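Local coordinates for niemann-Pick type C2 protein (Camponotus japonicus, PDB 3WEA) that probably binds and carries small hydrophobic ligands in a pocket between its beta-sheets, as other NPC2-like proteins of the ML family do, at residues I31-I36 with T96-K101. Residues are numbered along the deposited sequence; the frame is centred on the assembly and turned at random.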
# COMPACT_ATOMS: atom_id res chain seq x y z
N ILE A 31 10.75 11.22 -3.54
CA ILE A 31 11.49 12.00 -4.52
C ILE A 31 10.95 11.71 -5.93
O ILE A 31 10.96 10.55 -6.38
CB ILE A 31 13.02 11.71 -4.48
CG1 ILE A 31 13.60 11.81 -3.05
CG2 ILE A 31 13.78 12.60 -5.47
CD1 ILE A 31 13.67 13.20 -2.46
N ARG A 32 10.49 12.75 -6.61
CA ARG A 32 10.08 12.63 -8.01
C ARG A 32 11.20 12.06 -8.86
O ARG A 32 12.37 12.40 -8.67
CB ARG A 32 9.69 13.99 -8.58
CG ARG A 32 8.44 14.57 -7.99
CD ARG A 32 8.65 16.05 -7.80
NE ARG A 32 7.52 16.82 -8.29
CZ ARG A 32 7.59 18.11 -8.58
NH1 ARG A 32 8.74 18.76 -8.42
NH2 ARG A 32 6.52 18.74 -9.03
N GLU A 33 10.83 11.18 -9.78
CA GLU A 33 11.74 10.62 -10.77
C GLU A 33 12.76 9.63 -10.22
O GLU A 33 13.80 9.41 -10.84
CB GLU A 33 12.48 11.73 -11.53
CG GLU A 33 11.61 12.61 -12.41
CD GLU A 33 12.45 13.52 -13.29
OE1 GLU A 33 13.30 13.00 -14.06
OE2 GLU A 33 12.27 14.75 -13.21
N SER A 34 12.47 9.03 -9.07
CA SER A 34 13.33 7.98 -8.55
C SER A 34 12.50 6.74 -8.30
O SER A 34 11.29 6.82 -8.11
CB SER A 34 14.03 8.44 -7.27
OG SER A 34 13.09 8.69 -6.25
N GLU A 35 13.16 5.59 -8.32
CA GLU A 35 12.48 4.33 -8.06
C GLU A 35 12.31 4.15 -6.56
O GLU A 35 13.29 4.24 -5.81
CB GLU A 35 13.27 3.18 -8.65
CG GLU A 35 12.96 2.90 -10.11
CD GLU A 35 13.29 1.48 -10.50
OE1 GLU A 35 14.09 0.84 -9.79
OE2 GLU A 35 12.73 1.00 -11.51
N ILE A 36 11.08 3.94 -6.14
CA ILE A 36 10.77 3.67 -4.72
C ILE A 36 10.38 2.21 -4.61
O ILE A 36 9.56 1.72 -5.38
CB ILE A 36 9.62 4.56 -4.21
CG1 ILE A 36 9.90 6.03 -4.55
CG2 ILE A 36 9.42 4.41 -2.71
CD1 ILE A 36 8.71 6.93 -4.32
N THR A 96 7.78 -2.02 -6.91
CA THR A 96 8.58 -0.86 -7.24
C THR A 96 7.72 0.11 -8.02
O THR A 96 7.02 -0.28 -8.96
CB THR A 96 9.80 -1.22 -8.10
OG1 THR A 96 10.65 -2.09 -7.34
CG2 THR A 96 10.62 0.02 -8.46
N PHE A 97 7.74 1.37 -7.61
CA PHE A 97 7.12 2.40 -8.44
C PHE A 97 8.04 3.59 -8.67
O PHE A 97 9.13 3.70 -8.09
CB PHE A 97 5.72 2.80 -7.94
CG PHE A 97 5.71 3.59 -6.66
CD1 PHE A 97 5.90 2.98 -5.43
CD2 PHE A 97 5.45 4.96 -6.69
CE1 PHE A 97 5.86 3.71 -4.25
CE2 PHE A 97 5.41 5.71 -5.52
CZ PHE A 97 5.62 5.08 -4.30
N PHE A 98 7.59 4.47 -9.55
CA PHE A 98 8.40 5.56 -10.04
C PHE A 98 7.47 6.74 -10.06
O PHE A 98 6.44 6.70 -10.74
CB PHE A 98 8.87 5.22 -11.46
CG PHE A 98 9.70 6.29 -12.11
CD1 PHE A 98 11.08 6.34 -11.93
CD2 PHE A 98 9.11 7.24 -12.95
CE1 PHE A 98 11.85 7.31 -12.54
CE2 PHE A 98 9.87 8.23 -13.56
CZ PHE A 98 11.24 8.26 -13.35
N VAL A 99 7.79 7.76 -9.28
CA VAL A 99 6.96 8.95 -9.23
C VAL A 99 7.32 9.84 -10.43
O VAL A 99 8.48 10.22 -10.61
CB VAL A 99 7.12 9.71 -7.90
CG1 VAL A 99 6.32 11.00 -7.91
CG2 VAL A 99 6.65 8.82 -6.76
N GLU A 100 6.31 10.15 -11.23
CA GLU A 100 6.52 10.91 -12.46
C GLU A 100 6.86 12.37 -12.18
O GLU A 100 6.37 12.95 -11.20
CB GLU A 100 5.29 10.82 -13.38
CG GLU A 100 5.50 11.41 -14.77
CD GLU A 100 6.77 10.92 -15.44
OE1 GLU A 100 6.76 9.79 -15.98
OE2 GLU A 100 7.78 11.66 -15.43
N LYS A 101 7.71 12.94 -13.03
CA LYS A 101 8.07 14.37 -13.01
C LYS A 101 6.86 15.30 -12.87
O LYS A 101 6.93 16.30 -12.16
CB LYS A 101 8.84 14.72 -14.29
CG LYS A 101 9.50 16.09 -14.31
CD LYS A 101 10.48 16.19 -15.47
CE LYS A 101 11.44 17.36 -15.30
NZ LYS A 101 12.65 17.20 -16.15
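I36 and F97 form an antiparallel hydrogen-bonded pair. I36 N gives its hydrogen to F97 O at 2.8 Å, nearly straight at 168°. The return bond, F97 N to I36 O, is 2.9 Å. Each carbonyl also takes a CA-H...O contact, F97 O from E35 CA and I36 O from T96 CA. Next along, E35 and F98 make a non-hydrogen-bonded pair. The chain at I31-S34 makes a type II turn, and S34 OG closes it with a 2.8 Å hydrogen bond to I31 O. The backbone bond from S34 N to I31 O is weak. E33 N, within the turn, gives a 2.7 Å bond to V99 O. V99 N is buried here and has no partner in the model.

The paired residues join the start of strand 35-44 to the end of strand 91-98; the E33-V99 bond continues the link just beyond. The two strands are neighbours in the three-stranded antiparallel sheet of the ML domain's immunoglobulin-like beta-sandwich.

I36 and F97 point to the same face of the sheet. F97 has CG between the backbone N and the carbonyl carbon (chi1 72°), which lays the ring against I36. I36 CB sits over the ring face, off-centre, in a CH-pi contact. I36 CD1 meets F97 CZ at 3.6 Å, and V99 CG2 from the loop beyond. With an alanine here, I36 CB and CD1 would probably lose the ring that lies against them. On the E35 side, F98 CE1 lies 3.3 Å from E33 O, with the ring oblique. The K101 chain crosses the E33 carboxylate, CD 3.2 Å from OE2; the salt bridge from NZ to OE2 is long, 3.8 Å. R32 NH2 hydrogen-bonds to T103 O, and K101 O lies over one face of the R32 guanidinium.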